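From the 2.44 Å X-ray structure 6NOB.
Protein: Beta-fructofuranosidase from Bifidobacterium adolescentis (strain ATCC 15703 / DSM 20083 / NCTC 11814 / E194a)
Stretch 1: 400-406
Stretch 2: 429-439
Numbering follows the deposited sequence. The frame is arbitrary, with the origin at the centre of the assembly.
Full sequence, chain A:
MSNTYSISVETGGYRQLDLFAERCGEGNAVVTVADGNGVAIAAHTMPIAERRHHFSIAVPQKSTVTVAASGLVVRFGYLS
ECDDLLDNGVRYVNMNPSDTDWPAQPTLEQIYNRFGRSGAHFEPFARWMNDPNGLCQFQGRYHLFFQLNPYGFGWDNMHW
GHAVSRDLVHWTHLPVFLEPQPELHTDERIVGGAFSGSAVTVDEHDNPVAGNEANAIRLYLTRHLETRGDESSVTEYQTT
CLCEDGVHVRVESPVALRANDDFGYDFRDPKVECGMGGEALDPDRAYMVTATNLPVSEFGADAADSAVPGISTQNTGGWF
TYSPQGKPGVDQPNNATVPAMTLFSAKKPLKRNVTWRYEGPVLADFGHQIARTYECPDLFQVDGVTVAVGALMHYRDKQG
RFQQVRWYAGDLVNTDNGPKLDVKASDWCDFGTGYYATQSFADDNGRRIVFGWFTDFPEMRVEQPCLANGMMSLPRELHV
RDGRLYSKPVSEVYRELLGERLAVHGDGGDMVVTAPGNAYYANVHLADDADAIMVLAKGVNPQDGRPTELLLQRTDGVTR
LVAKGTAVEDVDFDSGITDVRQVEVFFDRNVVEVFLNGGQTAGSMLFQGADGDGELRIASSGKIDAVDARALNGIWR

Stretch 1, residues 400-406: GRFQQVR
Stretch 2, residues 429-439: CDFGTGYYATQ

The first limb of the second stretch, 429-433, runs antiparallel to 401-406, with Arg401 nearest Thr433 (CA to CA 5.9 Å) and Arg406 nearest Cys429 (5.8 Å); after the bend at Thr433-Gly434 the strand from Tyr435 runs roughly parallel to it. In the first stretch strand begins at Val405. One direct backbone hydrogen bond joins them, Cys429 N to Val405 O, 3.0 Å and nearly linear at 175°. Side chains and waters bridge the rest, and together the stretches bury 589 Å².

Phi/psi values of -82/126 at Arg401 and -92/129 at Phe402 keep the first chain extended, Gln403 turns it through 52/58, and Gln404 (-72/154) and Val405 (-97/123) extend it again. The second follows Cys429 -72/-28, Asp430 -150/121, Phe431 -87/8, Gly432 -89/-135, Thr433 -151/145, Gly434 92/-6, where a CB would jam against the preceding carbonyl, Tyr435 -75/107, Tyr436 -140/164, Ala437 58/51 and Thr438 -70/139.

Arg401 points toward the second stretch with chi1 to chi3 of m, t, m (-65°, 171°, -69°) and chi4 of -155°. This bent chain places CD 3.2 Å from Gly432 O and lets NH1 donate to Phe431 O (3.0 Å, 155°), an acceptor at the guanidinium edge, near its plane, where N-H groups point.

Gln404 starts away from its partner, but chi1 and chi2 both m (-73°, -81°) fold the chain back, and chi3 of 79° sets the amide so that NE2 donates to Asp430 O (2.9 Å, 140°). Waters 2 and 4 each lie 2.8 Å from Gln404 OE1. Water 2 also lies 2.8 Å from Thr433 OG1, while water 4 accepts from Val405 N (2.9 Å) and lies 2.7 Å from Tyr435 O. Near the backbone bond between Cys429 and Val405, water 5 accepts from Asp430 N (2.8 Å) and lies 2.6 Å from Val405 O.

Val405, chi1 t (172°), has the largest covered area, 116 Å². Its CG1 meets Cys429 SG at 3.8 Å, with the cysteine in m (-65°), and Thr438 OG1 at 3.5 Å, with the threonine in p (55°). CG2 packs 4.3 Å from Tyr436 CD1. Tyr436, chi1 t (-160°) and chi2 71°, brings its ring edge to Gln403 O, 3.2 Å from CD1. Gln403 is m, t (-59°, -165°), chi3 163°; its NE2 comes within 3.3 Å of Tyr436 OH, but the angle is too poor for a hydrogen bond.

Asp430 (chi1 t, -166°; chi2 -70°) accepts from Gly432 N at OD1 (3.0 Å, 154°), bracing the turn.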

# COMPACT_ATOMS: atom_id res chain seq x y z
N GLY A 400 0.08 6.43 -20.96
CA GLY A 400 -0.16 7.53 -20.05
C GLY A 400 -0.24 7.16 -18.59
O GLY A 400 -0.53 8.04 -17.76
N ARG A 401 0.01 5.90 -18.23
CA ARG A 401 -0.12 5.46 -16.85
C ARG A 401 1.14 5.82 -16.06
O ARG A 401 2.26 5.47 -16.45
CB ARG A 401 -0.38 3.95 -16.80
CG ARG A 401 -1.72 3.55 -17.41
CD ARG A 401 -1.87 2.03 -17.56
NE ARG A 401 -0.98 1.47 -18.56
CZ ARG A 401 -1.21 0.34 -19.22
NH1 ARG A 401 -2.32 -0.36 -18.99
NH2 ARG A 401 -0.34 -0.10 -20.12
N PHE A 402 0.95 6.52 -14.95
CA PHE A 402 2.04 7.12 -14.18
C PHE A 402 2.52 6.17 -13.09
O PHE A 402 1.71 5.66 -12.31
CB PHE A 402 1.57 8.44 -13.57
CG PHE A 402 2.63 9.20 -12.82
CD1 PHE A 402 3.76 9.67 -13.47
CD2 PHE A 402 2.48 9.48 -11.47
CE1 PHE A 402 4.73 10.39 -12.78
CE2 PHE A 402 3.44 10.20 -10.78
CZ PHE A 402 4.57 10.65 -11.44
N GLN A 403 3.83 5.94 -13.05
CA GLN A 403 4.50 5.15 -12.01
C GLN A 403 3.83 3.78 -11.83
O GLN A 403 3.36 3.41 -10.76
CB GLN A 403 4.55 5.93 -10.69
CG GLN A 403 5.29 7.27 -10.82
CD GLN A 403 5.68 7.89 -9.48
OE1 GLN A 403 6.54 8.78 -9.44
NE2 GLN A 403 5.06 7.43 -8.40
N GLN A 404 3.82 3.03 -12.93
CA GLN A 404 3.31 1.67 -12.91
C GLN A 404 4.28 0.75 -12.18
O GLN A 404 5.48 1.01 -12.11
CB GLN A 404 3.09 1.17 -14.34
CG GLN A 404 1.89 1.78 -15.02
CD GLN A 404 0.60 1.10 -14.62
OE1 GLN A 404 0.06 1.36 -13.54
NE2 GLN A 404 0.10 0.22 -15.48
N VAL A 405 3.74 -0.33 -11.63
CA VAL A 405 4.52 -1.35 -10.95
C VAL A 405 4.78 -2.48 -11.93
O VAL A 405 3.83 -3.05 -12.49
CB VAL A 405 3.80 -1.86 -9.69
CG1 VAL A 405 4.52 -3.06 -9.11
CG2 VAL A 405 3.68 -0.74 -8.66
N ARG A 406 6.05 -2.81 -12.15
CA ARG A 406 6.45 -3.81 -13.14
C ARG A 406 6.91 -5.08 -12.44
O ARG A 406 7.57 -5.03 -11.40
CB ARG A 406 7.58 -3.27 -14.02
CG ARG A 406 7.87 -4.10 -15.25
CD ARG A 406 8.43 -3.26 -16.39
NE ARG A 406 8.31 -3.95 -17.67
CZ ARG A 406 7.24 -3.90 -18.45
NH1 ARG A 406 6.18 -3.19 -18.08
NH2 ARG A 406 7.22 -4.57 -19.60
N CYS A 429 1.91 -5.16 -13.34
CA CYS A 429 1.08 -5.90 -12.39
C CYS A 429 -0.39 -5.52 -12.49
O CYS A 429 -1.26 -6.33 -12.18
CB CYS A 429 1.56 -5.66 -10.96
SG CYS A 429 3.21 -6.27 -10.55
N ASP A 430 -0.68 -4.29 -12.91
CA ASP A 430 -2.04 -3.76 -12.90
C ASP A 430 -2.17 -2.76 -14.03
O ASP A 430 -1.44 -1.77 -14.07
CB ASP A 430 -2.34 -3.10 -11.55
CG ASP A 430 -3.82 -2.85 -11.35
OD1 ASP A 430 -4.38 -1.96 -12.04
OD2 ASP A 430 -4.42 -3.54 -10.50
N PHE A 431 -3.11 -3.01 -14.95
CA PHE A 431 -3.23 -2.18 -16.14
C PHE A 431 -4.12 -0.96 -15.94
O PHE A 431 -4.41 -0.25 -16.91
CB PHE A 431 -3.73 -3.02 -17.33
CG PHE A 431 -5.17 -3.47 -17.25
CD1 PHE A 431 -6.20 -2.64 -17.67
CD2 PHE A 431 -5.48 -4.75 -16.81
CE1 PHE A 431 -7.52 -3.06 -17.60
CE2 PHE A 431 -6.80 -5.18 -16.75
CZ PHE A 431 -7.82 -4.34 -17.14
N GLY A 432 -4.53 -0.68 -14.70
CA GLY A 432 -5.21 0.56 -14.40
C GLY A 432 -4.24 1.67 -14.05
O GLY A 432 -3.22 1.84 -14.72
N THR A 433 -4.53 2.43 -12.99
CA THR A 433 -3.60 3.43 -12.50
C THR A 433 -3.78 3.61 -11.00
O THR A 433 -4.89 3.51 -10.48
CB THR A 433 -3.77 4.78 -13.22
OG1 THR A 433 -2.74 5.68 -12.79
CG2 THR A 433 -5.13 5.39 -12.94
N GLY A 434 -2.67 3.87 -10.32
CA GLY A 434 -2.70 4.14 -8.90
C GLY A 434 -2.50 2.93 -8.01
O GLY A 434 -2.41 3.09 -6.78
N TYR A 435 -2.45 1.73 -8.58
CA TYR A 435 -2.08 0.53 -7.83
C TYR A 435 -0.57 0.58 -7.63
O TYR A 435 0.20 0.38 -8.58
CB TYR A 435 -2.52 -0.72 -8.58
CG TYR A 435 -2.15 -2.02 -7.92
CD1 TYR A 435 -2.93 -2.54 -6.89
CD2 TYR A 435 -1.05 -2.75 -8.33
CE1 TYR A 435 -2.61 -3.74 -6.28
CE2 TYR A 435 -0.72 -3.96 -7.74
CZ TYR A 435 -1.50 -4.44 -6.71
OH TYR A 435 -1.17 -5.64 -6.11
N TYR A 436 -0.14 0.86 -6.40
CA TYR A 436 1.23 1.28 -6.16
C TYR A 436 1.76 0.63 -4.88
O TYR A 436 1.00 0.12 -4.06
CB TYR A 436 1.33 2.81 -6.05
CG TYR A 436 2.71 3.36 -6.26
CD1 TYR A 436 3.30 3.35 -7.52
CD2 TYR A 436 3.43 3.91 -5.21
CE1 TYR A 436 4.57 3.86 -7.72
CE2 TYR A 436 4.70 4.42 -5.40
CZ TYR A 436 5.26 4.39 -6.65
OH TYR A 436 6.53 4.90 -6.85
N ALA A 437 3.08 0.66 -4.75
CA ALA A 437 3.77 0.29 -3.51
C ALA A 437 3.44 -1.14 -3.08
O ALA A 437 3.07 -1.40 -1.94
CB ALA A 437 3.43 1.29 -2.39
N THR A 438 3.60 -2.07 -4.02
CA THR A 438 3.30 -3.47 -3.73
C THR A 438 4.34 -4.05 -2.78
O THR A 438 5.54 -3.79 -2.90
CB THR A 438 3.29 -4.29 -5.02
OG1 THR A 438 4.53 -4.10 -5.72
CG2 THR A 438 2.14 -3.86 -5.91
N GLN A 439 3.86 -4.86 -1.83
CA GLN A 439 4.72 -5.72 -1.04
C GLN A 439 4.04 -7.07 -0.90
O GLN A 439 2.81 -7.14 -0.79
CB GLN A 439 5.04 -5.13 0.33
CG GLN A 439 6.09 -5.93 1.09
CD GLN A 439 6.49 -5.29 2.41
OE1 GLN A 439 6.20 -5.82 3.49
NE2 GLN A 439 7.18 -4.16 2.33
O HOH W 1 -1.65 7.57 -14.56
O HOH W 2 -0.45 4.08 -13.08
O HOH W 3 0.43 3.18 -10.00
O HOH W 4 0.87 0.01 -11.21
O HOH W 5 1.30 -2.32 -12.68